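Local structure of sugar kinase, pfkB family (Thermotoga maritima, 2AJR) at residues Gly51-Asn56 and Asp204-His209; Ser58-Lys63 and Tyr275-Val280; Leu269-Ala274 and Ala303-Lys308. The protein probably transfers a phosphate group from ATP to a phosphorylated sugar such as fructose 1-phosphate, as a member of the pfkB family of carbohydrate kinases. All coordinates share one frame; numbering follows the deposited sequence.

Contact 1: residues Gly51-Asn56 and Asp204-His209; sequences GGKGIN and DLRGNH. With ACT (acetate ion), chain D.
Asp204 OD1 is held twice by Arg206, and together these two residues meet the end of Lys53 across the contact. The backbone N of Arg206 donates to Asp204 OD1 at 3.2 Å with an N-H...O angle of 151°, coming in from above the carboxylate plane and closing an Asx turn. Arg206 NH1 lies 3.2 Å from Asp204 OD1 as well, but here the oxygen stands over the centre of the guanidinium face, so the pairing is one of charge without a directed N-H. A bend at chi3 (-79°) folds the Arg206 chain back over Asp204 and turns the guanidinium edge to Lys53, whose CE sits in its plane, 4.0 Å from Arg206 NH1. The two side chains arrive from opposite directions. Lys53 NZ comes within 4.0 Å of Arg206 NH2, and the two cations share a counter-charge in Glu182, which makes a salt bridge to Lys53 and a long, weak ion pair to Arg206. The main partner of the ammonium group is Asp273. With a leucine in place of Lys53, Asp273 and Glu182 would probably face each other without the cation that now lies between them. At the start of helix 53-63, an acetate ion, probably from the crystallisation liquor, accepts a weak bond at OXT from Asn56 ND2 (3.3 Å). Gly51-Asn56 reads GGKGIN, the glycine-rich signature of pfkB kinases, which in relatives borders the sugar-binding site.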
loop_
_atom_site.group_PDB
_atom_site.type_symbol
_atom_site.label_atom_id
_atom_site.label_comp_id
_atom_site.label_asym_id
_atom_site.label_seq_id
_atom_site.Cartn_x
_atom_site.Cartn_y
_atom_site.Cartn_z
ATOM N N GLY A 51 12.433 -4.573 -4.064
ATOM C CA GLY A 51 12.162 -5.990 -4.131
ATOM C C GLY A 51 11.934 -6.480 -5.548
ATOM O O GLY A 51 12.223 -5.780 -6.517
ATOM N N GLY A 52 11.400 -7.690 -5.666
ATOM C CA GLY A 52 11.460 -8.435 -6.913
ATOM C C GLY A 52 12.595 -9.418 -6.754
ATOM O O GLY A 52 13.630 -9.089 -6.186
ATOM N N LYS A 53 12.408 -10.630 -7.242
ATOM C CA LYS A 53 13.333 -11.711 -6.913
ATOM C C LYS A 53 14.787 -11.430 -7.326
ATOM O O LYS A 53 15.699 -11.636 -6.531
ATOM C CB LYS A 53 12.812 -13.039 -7.475
ATOM C CG LYS A 53 11.493 -13.457 -6.785
ATOM C CD LYS A 53 10.995 -14.882 -7.133
ATOM C CE LYS A 53 10.630 -15.659 -5.859
ATOM N NZ LYS A 53 11.891 -16.073 -5.063
ATOM N N GLY A 54 15.000 -10.931 -8.536
ATOM C CA GLY A 54 16.351 -10.681 -9.026
ATOM C C GLY A 54 17.024 -9.507 -8.330
ATOM O O GLY A 54 18.242 -9.495 -8.111
ATOM N N ILE A 55 16.219 -8.514 -7.984
ATOM C CA ILE A 55 16.697 -7.372 -7.238
ATOM C C ILE A 55 17.141 -7.786 -5.836
ATOM O O ILE A 55 18.167 -7.312 -5.353
ATOM C CB ILE A 55 15.628 -6.251 -7.221
ATOM C CG1 ILE A 55 15.593 -5.602 -8.612
ATOM C CG2 ILE A 55 15.923 -5.213 -6.137
ATOM C CD1 ILE A 55 14.780 -4.343 -8.696
ATOM N N ASN A 56 16.379 -8.682 -5.203
ATOM C CA ASN A 56 16.738 -9.186 -3.874
ATOM C C ASN A 56 18.037 -10.011 -3.979
ATOM O O ASN A 56 18.862 -9.993 -3.062
ATOM C CB ASN A 56 15.627 -10.053 -3.238
ATOM C CG ASN A 56 14.334 -9.279 -2.890
ATOM O OD1 ASN A 56 14.338 -8.112 -2.485
ATOM N ND2 ASN A 56 13.216 -9.979 -3.003
ATOM N N ASP A 204 9.535 -22.097 -8.557
ATOM C CA ASP A 204 8.742 -21.445 -7.550
ATOM C C ASP A 204 7.390 -22.130 -7.525
ATOM O O ASP A 204 6.589 -21.955 -8.428
ATOM C CB ASP A 204 8.568 -19.974 -7.895
ATOM C CG ASP A 204 7.690 -19.242 -6.901
ATOM O OD1 ASP A 204 7.359 -19.813 -5.821
ATOM O OD2 ASP A 204 7.349 -18.080 -7.205
ATOM N N LEU A 205 7.136 -22.899 -6.477
ATOM C CA LEU A 205 5.944 -23.702 -6.418
ATOM C C LEU A 205 4.873 -23.096 -5.549
ATOM O O LEU A 205 3.785 -23.661 -5.466
ATOM C CB LEU A 205 6.293 -25.094 -5.935
ATOM C CG LEU A 205 7.217 -25.870 -6.869
ATOM C CD1 LEU A 205 7.654 -27.158 -6.195
ATOM C CD2 LEU A 205 6.536 -26.145 -8.223
ATOM N N ARG A 206 5.146 -21.937 -4.948
ATOM C CA ARG A 206 4.169 -21.254 -4.101
ATOM C C ARG A 206 2.829 -21.054 -4.788
ATOM O O ARG A 206 2.738 -20.405 -5.836
ATOM C CB ARG A 206 4.690 -19.880 -3.631
ATOM C CG ARG A 206 5.105 -19.852 -2.161
ATOM C CD ARG A 206 6.056 -18.680 -1.828
ATOM N NE ARG A 206 7.441 -18.970 -2.235
ATOM C CZ ARG A 206 8.145 -18.313 -3.166
ATOM N NH1 ARG A 206 7.631 -17.271 -3.840
ATOM N NH2 ARG A 206 9.398 -18.706 -3.427
ATOM N N GLY A 207 1.788 -21.594 -4.169
ATOM C CA GLY A 207 0.413 -21.437 -4.644
ATOM C C GLY A 207 0.088 -22.201 -5.913
ATOM O O GLY A 207 -0.878 -21.867 -6.602
ATOM N N ASN A 208 0.889 -23.223 -6.227
ATOM C CA ASN A 208 0.707 -23.978 -7.463
ATOM C C ASN A 208 -0.327 -25.079 -7.333
ATOM O O ASN A 208 -0.289 -25.868 -6.403
ATOM C CB ASN A 208 2.008 -24.602 -7.961
ATOM C CG ASN A 208 1.829 -25.286 -9.305
ATOM O OD1 ASN A 208 1.624 -24.633 -10.329
ATOM N ND2 ASN A 208 1.857 -26.602 -9.303
ATOM N N HIS A 209 -1.221 -25.116 -8.313
ATOM C CA HIS A 209 -2.261 -26.143 -8.432
ATOM C C HIS A 209 -2.144 -26.939 -9.752
ATOM O O HIS A 209 -2.684 -28.016 -9.849
ATOM C CB HIS A 209 -3.649 -25.488 -8.318
ATOM C CG HIS A 209 -3.735 -24.153 -8.998
ATOM N ND1 HIS A 209 -3.888 -22.969 -8.304
ATOM C CD2 HIS A 209 -3.622 -23.809 -10.305
ATOM C CE1 HIS A 209 -3.893 -21.959 -9.157
ATOM N NE2 HIS A 209 -3.730 -22.440 -10.378
HETATM C C ACT D . 8.946 -9.809 -3.833
HETATM O O ACT D . 7.849 -9.112 -3.784
HETATM O OXT ACT D . 9.905 -9.509 -3.046
HETATM C CH3 ACT D . 9.157 -10.924 -4.817
#

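Contact 2: residues Ser58-Lys63 and Tyr275-Val280; sequences SIALSK and YVAGMV
Ala60 and Leu61 of helix 53-63 meet Ala277 and Val280 of helix 271-286. At the start of the segment, Ser58 bonds through OG to Thr16 and Ser68 on strands 14-18 and 68-75. Ala60 points its CB toward the second helix, near Ala277 CB, though the modelled separation is too short to be trusted. Met312 covers Ala60 from the loop beyond. Leu61 follows and carries the largest share of the first segment's buried surface. Its CG stands beside the backbone N (chi1 -70°), and from there the branch swings over to the second helix: CD2 reaches the backbone of Ala277, 3.4 Å from its O, and also lies 4.0 Å from Val280 CB. The other methyl, Leu61 CD1, meets Val280 CG1 at 4.0 Å, so the fork of the leucine is laid against the valine with the two side chains crossing at about a right angle. The next residue, Ser62, folds its hydroxyl back onto its own helix, OG donating to Ile59 O at 2.6 Å in the carbonyl plane, on a lone pair. The same oxygen takes the helical bond from Lys63 N. With small residues where they cross, the axes approach to 8.7 Å at an angle of -49°. Val280 also packs on Val151 and Phe180 of strands 149-153 and 178-182. Helices 53-63 and 271-286 thus lie side by side on one face of the large central sheet, the layered alpha/beta architecture of the ribokinase fold.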
loop_
_atom_site.group_PDB
_atom_site.type_symbol
_atom_site.label_atom_id
_atom_site.label_comp_id
_atom_site.label_asym_id
_atom_site.label_seq_id
_atom_site.Cartn_x
_atom_site.Cartn_y
_atom_site.Cartn_z
ATOM N N SER A 58 20.455 -9.410 -6.141
ATOM C CA SER A 58 21.479 -8.370 -6.166
ATOM C C SER A 58 21.795 -7.833 -4.776
ATOM O O SER A 58 22.956 -7.665 -4.417
ATOM C CB SER A 58 21.066 -7.212 -7.074
ATOM O OG SER A 58 21.169 -7.572 -8.447
ATOM N N ILE A 59 20.765 -7.554 -3.988
ATOM C CA ILE A 59 20.980 -7.075 -2.619
ATOM C C ILE A 59 21.743 -8.157 -1.837
ATOM O O ILE A 59 22.783 -7.873 -1.250
ATOM C CB ILE A 59 19.644 -6.660 -1.929
ATOM C CG1 ILE A 59 19.061 -5.421 -2.634
ATOM C CG2 ILE A 59 19.850 -6.379 -0.425
ATOM C CD1 ILE A 59 17.561 -5.196 -2.421
ATOM N N ALA A 60 21.241 -9.389 -1.865
ATOM C CA ALA A 60 21.923 -10.547 -1.265
ATOM C C ALA A 60 23.406 -10.677 -1.677
ATOM O O ALA A 60 24.291 -10.792 -0.828
ATOM C CB ALA A 60 21.183 -11.823 -1.613
ATOM N N LEU A 61 23.681 -10.667 -2.974
ATOM C CA LEU A 61 25.060 -10.762 -3.435
ATOM C C LEU A 61 25.935 -9.605 -2.909
ATOM O O LEU A 61 27.109 -9.824 -2.551
ATOM C CB LEU A 61 25.122 -10.849 -4.963
ATOM C CG LEU A 61 24.604 -12.157 -5.556
ATOM C CD1 LEU A 61 24.555 -12.060 -7.077
ATOM C CD2 LEU A 61 25.449 -13.347 -5.112
ATOM N N SER A 62 25.366 -8.400 -2.834
ATOM C CA SER A 62 26.101 -7.240 -2.322
ATOM C C SER A 62 26.567 -7.442 -0.878
ATOM O O SER A 62 27.695 -7.128 -0.562
ATOM C CB SER A 62 25.284 -5.949 -2.443
ATOM O OG SER A 62 24.374 -5.822 -1.371
ATOM N N LYS A 63 25.725 -8.011 -0.023
ATOM C CA LYS A 63 26.104 -8.283 1.366
ATOM C C LYS A 63 27.294 -9.228 1.444
ATOM O O LYS A 63 28.018 -9.238 2.440
ATOM C CB LYS A 63 24.950 -8.919 2.146
ATOM C CG LYS A 63 23.682 -8.067 2.287
ATOM C CD LYS A 63 23.733 -7.100 3.459
ATOM C CE LYS A 63 22.319 -6.606 3.827
ATOM N NZ LYS A 63 21.633 -7.507 4.818
ATOM N N TYR A 275 18.408 -17.968 -0.985
ATOM C CA TYR A 275 18.804 -19.283 -1.492
ATOM C C TYR A 275 19.560 -19.145 -2.797
ATOM O O TYR A 275 20.677 -19.639 -2.930
ATOM C CB TYR A 275 17.581 -20.171 -1.718
ATOM C CG TYR A 275 17.872 -21.654 -1.633
ATOM C CD1 TYR A 275 18.808 -22.255 -2.471
ATOM C CD2 TYR A 275 17.206 -22.458 -0.711
ATOM C CE1 TYR A 275 19.082 -23.614 -2.388
ATOM C CE2 TYR A 275 17.466 -23.817 -0.631
ATOM C CZ TYR A 275 18.409 -24.384 -1.467
ATOM O OH TYR A 275 18.676 -25.720 -1.390
ATOM N N VAL A 276 18.963 -18.467 -3.770
ATOM C CA VAL A 276 19.599 -18.340 -5.080
ATOM C C VAL A 276 20.913 -17.561 -4.987
ATOM O O VAL A 276 21.917 -17.953 -5.594
ATOM C CB VAL A 276 18.638 -17.716 -6.115
ATOM C CG1 VAL A 276 19.377 -17.361 -7.406
ATOM C CG2 VAL A 276 17.534 -18.702 -6.411
ATOM N N ALA A 277 20.919 -16.486 -4.207
ATOM C CA ALA A 277 22.123 -15.665 -4.043
ATOM C C ALA A 277 23.282 -16.472 -3.458
ATOM O O ALA A 277 24.434 -16.307 -3.854
ATOM C CB ALA A 277 21.833 -14.489 -3.172
ATOM N N GLY A 278 22.970 -17.331 -2.495
ATOM C CA GLY A 278 23.968 -18.195 -1.903
ATOM C C GLY A 278 24.574 -19.094 -2.953
ATOM O O GLY A 278 25.789 -19.220 -3.036
HETATM N N MSE A 279 23.723 -19.706 -3.770
HETATM C CA MSE A 279 24.190 -20.560 -4.846
HETATM C C MSE A 279 25.060 -19.794 -5.824
HETATM O O MSE A 279 26.113 -20.286 -6.221
HETATM C CB MSE A 279 23.019 -21.198 -5.587
HETATM C CG MSE A 279 22.306 -22.230 -4.771
HETATM SE SE MSE A 279 21.010 -23.271 -5.804
HETATM C CE MSE A 279 22.048 -24.925 -6.092
ATOM N N VAL A 280 24.628 -18.597 -6.209
ATOM C CA VAL A 280 25.425 -17.793 -7.130
ATOM C C VAL A 280 26.806 -17.543 -6.517
ATOM O O VAL A 280 27.821 -17.807 -7.157
ATOM C CB VAL A 280 24.739 -16.458 -7.527
ATOM C CG1 VAL A 280 25.612 -15.693 -8.521
ATOM C CG2 VAL A 280 23.390 -16.732 -8.138
#

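Contact 3: residues Leu269-Ala274 and Ala303-Lys308; sequences LGAGDA and AATRRK. With MG (magnesium ion), chain C.
Ala271 and Ala304 bring their CA atoms to 5.2 Å where the first turn of helix 271-286 passes the C-terminal part of helix 290-304, whose chain then bends through a type I turn from Ala304 to Arg307. The methyl of Ala304 fits against the first turn opposite: its CB is 3.8 Å from Ala271 CA and 3.9 Å from Ala274 CB, so that the one methyl rests on both the backbone of Ala271 and the methyl of Ala274. Ala271 CB looks past it to the methyl of Thr305, CG2 at 4.3 Å. With chi1 of Thr305 at 79° the hydroxyl bonds to Leu302 O, and CG2 is the branch near Ala271. Gly270, with positive phi, occupies the N-cap position, and Leu269-Ala274 contains the GAGD motif of the family, whose helix start in relatives forms the anion hole for the transferred phosphate. Beyond the methyl packing, the chain leaving the turn brings main-chain carbonyls to a magnesium ion. Arg307 O binds the ion at 2.4 Å, Glu309 O is a second ligand, and Ala304 and His267 also belong to the metal site. This set of carbonyls recalls the monovalent-cation site of ribokinase. Thr305 O accepts from His267 ND1, tying the turn to the chain ahead of the GAGD sequence, and Arg306 forms a salt bridge with Glu321.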
loop_
_atom_site.group_PDB
_atom_site.type_symbol
_atom_site.label_atom_id
_atom_site.label_comp_id
_atom_site.label_asym_id
_atom_site.label_seq_id
_atom_site.Cartn_x
_atom_site.Cartn_y
_atom_site.Cartn_z
ATOM N N LEU A 269 9.557 -13.996 3.994
ATOM C CA LEU A 269 9.610 -13.115 2.832
ATOM C C LEU A 269 11.042 -12.992 2.334
ATOM O O LEU A 269 11.923 -12.537 3.071
ATOM C CB LEU A 269 9.065 -11.735 3.139
ATOM C CG LEU A 269 9.072 -10.799 1.929
ATOM C CD1 LEU A 269 8.065 -11.270 0.863
ATOM C CD2 LEU A 269 8.795 -9.384 2.376
ATOM N N GLY A 270 11.266 -13.410 1.089
ATOM C CA GLY A 270 12.560 -13.221 0.414
ATOM C C GLY A 270 13.616 -14.290 0.650
ATOM O O GLY A 270 14.742 -14.173 0.144
ATOM N N ALA A 271 13.257 -15.325 1.413
ATOM C CA ALA A 271 14.167 -16.417 1.743
ATOM C C ALA A 271 14.674 -17.151 0.503
ATOM O O ALA A 271 15.830 -17.600 0.462
ATOM C CB ALA A 271 13.475 -17.419 2.694
ATOM N N GLY A 272 13.805 -17.273 -0.497
ATOM C CA GLY A 272 14.121 -17.994 -1.731
ATOM C C GLY A 272 15.164 -17.313 -2.599
ATOM O O GLY A 272 15.901 -17.971 -3.351
ATOM N N ASP A 273 15.221 -15.990 -2.495
ATOM C CA ASP A 273 16.196 -15.180 -3.223
ATOM C C ASP A 273 17.541 -15.239 -2.510
ATOM O O ASP A 273 18.589 -15.243 -3.150
ATOM C CB ASP A 273 15.658 -13.754 -3.347
ATOM C CG ASP A 273 14.220 -13.735 -3.908
ATOM O OD1 ASP A 273 13.932 -14.516 -4.852
ATOM O OD2 ASP A 273 13.374 -12.983 -3.394
ATOM N N ALA A 274 17.511 -15.306 -1.183
ATOM C CA ALA A 274 18.725 -15.620 -0.417
ATOM C C ALA A 274 19.271 -16.955 -0.872
ATOM O O ALA A 274 20.444 -17.058 -1.129
ATOM C CB ALA A 274 18.451 -15.647 1.091
ATOM N N ALA A 303 19.054 -18.618 7.090
ATOM C CA ALA A 303 19.514 -17.379 7.712
ATOM C C ALA A 303 18.491 -16.277 7.468
ATOM O O ALA A 303 18.161 -15.514 8.376
ATOM C CB ALA A 303 20.868 -16.974 7.160
ATOM N N ALA A 304 17.955 -16.220 6.256
ATOM C CA ALA A 304 16.959 -15.212 5.921
ATOM C C ALA A 304 15.743 -15.294 6.832
ATOM O O ALA A 304 15.158 -14.266 7.174
ATOM C CB ALA A 304 16.538 -15.332 4.467
ATOM N N THR A 305 15.370 -16.494 7.251
ATOM C CA THR A 305 14.199 -16.643 8.102
ATOM C C THR A 305 14.437 -16.218 9.550
ATOM O O THR A 305 13.499 -16.114 10.321
ATOM C CB THR A 305 13.712 -18.089 8.150
ATOM O OG1 THR A 305 14.541 -18.829 9.059
ATOM C CG2 THR A 305 13.757 -18.723 6.775
ATOM N N ARG A 306 15.669 -15.984 9.958
ATOM C CA ARG A 306 15.880 -15.668 11.376
ATOM C C ARG A 306 15.349 -14.307 11.782
ATOM O O ARG A 306 15.340 -14.015 12.961
ATOM C CB ARG A 306 17.353 -15.782 11.793
ATOM C CG ARG A 306 17.967 -17.158 11.611
ATOM C CD ARG A 306 16.991 -18.263 11.943
ATOM N NE ARG A 306 17.568 -19.588 11.759
ATOM C CZ ARG A 306 16.867 -20.722 11.803
ATOM N NH1 ARG A 306 15.560 -20.707 12.050
ATOM N NH2 ARG A 306 17.484 -21.884 11.612
ATOM N N ARG A 307 14.911 -13.481 10.832
ATOM C CA ARG A 307 14.307 -12.190 11.160
ATOM C C ARG A 307 12.953 -12.008 10.514
ATOM O O ARG A 307 12.728 -12.487 9.414
ATOM C CB ARG A 307 15.211 -11.057 10.710
ATOM C CG ARG A 307 16.581 -11.163 11.266
ATOM C CD ARG A 307 17.399 -9.950 10.947
ATOM N NE ARG A 307 18.804 -10.214 11.194
ATOM C CZ ARG A 307 19.763 -9.296 11.179
ATOM N NH1 ARG A 307 19.481 -8.027 10.924
ATOM N NH2 ARG A 307 21.017 -9.653 11.431
ATOM N N LYS A 308 12.067 -11.282 11.187
ATOM C CA LYS A 308 10.733 -10.999 10.658
ATOM C C LYS A 308 10.766 -10.147 9.399
ATOM O O LYS A 308 9.897 -10.281 8.546
ATOM C CB LYS A 308 9.810 -10.374 11.726
ATOM C CG LYS A 308 10.179 -8.986 12.244
ATOM C CD LYS A 308 9.159 -8.495 13.327
ATOM C CE LYS A 308 9.696 -7.353 14.203
ATOM N NZ LYS A 308 10.467 -6.354 13.423
HETATM MG MG MG C . 12.811 -12.662 7.026
#

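In the fold
Contact 1 meets contact 3 through Asp273, which belongs to the GAGD helix of contact 3: Lys53 NZ reaches Asp273 OD1 at 2.6 Å, and Asn56 ND2 probably bonds to Asp273 OD2 at 3.0 Å. The starts of helices 53-63 and 271-286 are thereby joined at the presumed active site, their contact centres about 13 Å apart. Contact 2 lies farther along the same two helices, its centre about 11 Å from contact 3 and 15 Å from contact 1. There the apolar crossing sets the pair against each other, with the Ala60 side chain about 8 Å from that of Ala304 and about 12 Å from the magnesium ion.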